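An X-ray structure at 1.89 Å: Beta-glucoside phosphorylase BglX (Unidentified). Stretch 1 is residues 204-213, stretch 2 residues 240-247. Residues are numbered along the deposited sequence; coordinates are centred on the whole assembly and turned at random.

Stretch 1 204-213: DQHLMSSVNN
Stretch 2 (240-247) SAHIRQPN

Two short, nearly extended segments run parallel and pair for about two residues through their backbones, while polar side chains extend the contact at both ends; the two stretches together bury 643 Å², both sides summed. The register sets Ser210 beside Ile243, Val211 beside Arg244 and Asn212 beside Gln245, with CA atoms 5.0, 4.8 and 4.9 Å apart. Arg244 carries the pairing: its N donates to Ser210 O at 2.9 Å, and its O accepts from Asn212 N at 2.8 Å. Extended torsions make this possible, phi/psi of -131/121 at Val211 and -92/151 at Arg244.

Val211 and Arg244 send their side chains to one face of this small sheet, Ser210 and Ile243 to the other. Val211, chi1 t, lays CG2 over one face of the Arg244 guanidinium, 3.8 Å from NH2, and sets CG1 3.7 Å from Pro246 CD. Arginine suits this place because its long chain (m, t, m, then chi4 176°) carries the charged end back along the partner: Arg244 NH2 donates to Ser209 O at 2.8 Å, nearly straight at 172°, and Arg244 NE makes a weak bond to Ser209 OG at 3.1 Å. Ser209 OG, at chi1 t, in turn donates weakly to His242 O at 3.3 Å.

Before the pairing, the CA-to-CB bond of buried Gln205 (-66/-14) points toward the other stretch. With chi1 45°, chi2 150° and chi3 -12°, Gln205 OE1 accepts from His242 N at 2.9 Å, satisfying that backbone N-H at 156°, and also lies 3.4 Å from Ala241 CB, where the small methyl sits close.

Beyond the paired residues, the CA-to-CB bond of Asn212 points toward the other stretch, and with chi1 t and chi2 -39° Asn212 OD1 accepts from Gln245 NE2 at 3.1 Å. Gln245, at the N-cap position, holds chi1 at -140°, between wells, with chi2 m and chi3 -21°; its side chain also caps a backbone N just past the stretch, so one amide serves both helix start and cross-chain contact. Pro246 (-60/-35) then begins the helix.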

# COMPACT_ATOMS: atom_id res chain seq x y z
N ASP A 204 12.13 1.73 8.12
CA ASP A 204 10.67 1.76 8.12
C ASP A 204 10.18 2.88 9.03
O ASP A 204 10.49 2.89 10.23
CB ASP A 204 10.12 0.41 8.59
CG ASP A 204 8.59 0.37 8.63
OD1 ASP A 204 7.94 1.38 8.32
OD2 ASP A 204 8.04 -0.70 8.98
N GLN A 205 9.39 3.81 8.47
CA GLN A 205 8.84 4.92 9.24
C GLN A 205 7.86 4.47 10.32
O GLN A 205 7.51 5.27 11.20
CB GLN A 205 8.15 5.94 8.32
CG GLN A 205 7.24 5.33 7.26
CD GLN A 205 6.08 6.22 6.88
OE1 GLN A 205 5.79 7.22 7.55
NE2 GLN A 205 5.41 5.86 5.79
N HIS A 206 7.40 3.21 10.25
CA HIS A 206 6.65 2.63 11.35
C HIS A 206 7.49 2.56 12.63
O HIS A 206 6.93 2.58 13.73
CB HIS A 206 6.17 1.22 10.99
CG HIS A 206 5.15 1.18 9.89
ND1 HIS A 206 5.48 1.34 8.56
CD2 HIS A 206 3.81 0.99 9.92
CE1 HIS A 206 4.38 1.26 7.82
NE2 HIS A 206 3.35 1.06 8.63
N LEU A 207 8.82 2.49 12.49
CA LEU A 207 9.72 2.24 13.61
C LEU A 207 10.63 3.41 13.93
O LEU A 207 11.38 3.35 14.92
CB LEU A 207 10.58 1.01 13.32
CG LEU A 207 9.81 -0.31 13.19
CD1 LEU A 207 10.73 -1.42 12.74
CD2 LEU A 207 9.14 -0.68 14.52
N MET A 208 10.59 4.48 13.14
CA MET A 208 11.48 5.63 13.32
C MET A 208 11.07 6.66 12.27
O MET A 208 10.22 6.39 11.42
CB MET A 208 12.94 5.22 13.15
CG MET A 208 13.18 4.41 11.88
SD MET A 208 14.92 4.28 11.47
CE MET A 208 15.21 5.98 10.97
N SER A 209 11.66 7.86 12.34
CA SER A 209 11.49 8.84 11.27
C SER A 209 12.57 8.60 10.22
O SER A 209 13.72 9.02 10.39
CB SER A 209 11.54 10.26 11.81
OG SER A 209 11.38 11.19 10.75
N SER A 210 12.21 7.91 9.14
CA SER A 210 13.17 7.60 8.10
C SER A 210 13.46 8.86 7.28
O SER A 210 12.77 9.87 7.37
CB SER A 210 12.66 6.45 7.23
OG SER A 210 11.47 6.79 6.54
N VAL A 211 14.53 8.80 6.48
CA VAL A 211 15.13 10.00 5.91
C VAL A 211 15.34 9.82 4.42
O VAL A 211 16.05 8.90 3.98
CB VAL A 211 16.46 10.34 6.60
CG1 VAL A 211 17.02 11.66 6.09
CG2 VAL A 211 16.27 10.42 8.10
N ASN A 212 14.73 10.70 3.63
CA ASN A 212 15.01 10.86 2.20
C ASN A 212 16.16 11.87 2.10
O ASN A 212 15.97 13.07 2.29
CB ASN A 212 13.75 11.32 1.48
CG ASN A 212 13.93 11.43 -0.02
OD1 ASN A 212 14.97 11.87 -0.51
ND2 ASN A 212 12.90 11.04 -0.77
N ASN A 213 17.38 11.37 1.85
CA ASN A 213 18.58 12.19 1.96
C ASN A 213 19.14 12.61 0.61
O ASN A 213 20.30 13.02 0.52
CB ASN A 213 19.64 11.45 2.78
CG ASN A 213 20.20 10.24 2.06
OD1 ASN A 213 19.49 9.53 1.36
ND2 ASN A 213 21.49 9.99 2.25
N SER A 240 0.83 12.88 3.91
CA SER A 240 2.13 13.34 4.39
C SER A 240 2.62 12.41 5.49
O SER A 240 1.98 12.29 6.54
CB SER A 240 2.02 14.78 4.89
OG SER A 240 3.31 15.31 5.22
N ALA A 241 3.74 11.75 5.25
CA ALA A 241 4.18 10.65 6.09
C ALA A 241 5.32 11.09 6.98
O ALA A 241 5.75 12.25 6.98
CB ALA A 241 4.57 9.45 5.22
N HIS A 242 5.83 10.14 7.76
CA HIS A 242 6.77 10.45 8.84
C HIS A 242 8.21 10.31 8.36
O HIS A 242 9.05 9.65 8.96
CB HIS A 242 6.47 9.56 10.03
CG HIS A 242 5.01 9.44 10.32
ND1 HIS A 242 4.18 10.53 10.41
CD2 HIS A 242 4.23 8.35 10.50
CE1 HIS A 242 2.94 10.12 10.65
NE2 HIS A 242 2.95 8.80 10.70
N ILE A 243 8.46 10.94 7.21
CA ILE A 243 9.72 10.86 6.49
C ILE A 243 10.28 12.27 6.40
O ILE A 243 9.56 13.21 6.04
CB ILE A 243 9.53 10.26 5.09
CG1 ILE A 243 8.93 8.85 5.16
CG2 ILE A 243 10.84 10.25 4.33
CD1 ILE A 243 8.41 8.33 3.84
N ARG A 244 11.56 12.43 6.71
CA ARG A 244 12.23 13.72 6.57
C ARG A 244 12.89 13.84 5.20
O ARG A 244 13.28 12.85 4.59
CB ARG A 244 13.29 13.90 7.66
CG ARG A 244 12.70 14.25 9.01
CD ARG A 244 13.73 14.16 10.12
NE ARG A 244 13.99 12.78 10.49
CZ ARG A 244 14.91 12.41 11.38
NH1 ARG A 244 15.65 13.32 12.00
NH2 ARG A 244 15.08 11.12 11.66
N GLN A 245 12.99 15.09 4.73
CA GLN A 245 13.81 15.43 3.56
C GLN A 245 14.62 16.65 3.97
O GLN A 245 14.25 17.80 3.69
CB GLN A 245 12.96 15.71 2.31
CG GLN A 245 13.54 15.16 1.02
CD GLN A 245 15.00 15.56 0.79
OE1 GLN A 245 15.49 16.54 1.36
NE2 GLN A 245 15.70 14.81 -0.07
N PRO A 246 15.71 16.43 4.70
CA PRO A 246 16.43 17.58 5.28
C PRO A 246 16.94 18.56 4.24
O PRO A 246 16.94 19.77 4.47
CB PRO A 246 17.58 16.92 6.06
CG PRO A 246 17.65 15.52 5.58
CD PRO A 246 16.28 15.15 5.14
N ASN A 247 17.37 18.07 3.07
CA ASN A 247 17.99 18.95 2.09
C ASN A 247 16.95 19.82 1.40
O ASN A 247 17.22 21.00 1.10
CB ASN A 247 18.78 18.12 1.07
CG ASN A 247 20.02 17.49 1.68
OD1 ASN A 247 20.71 18.13 2.47
ND2 ASN A 247 20.28 16.24 1.35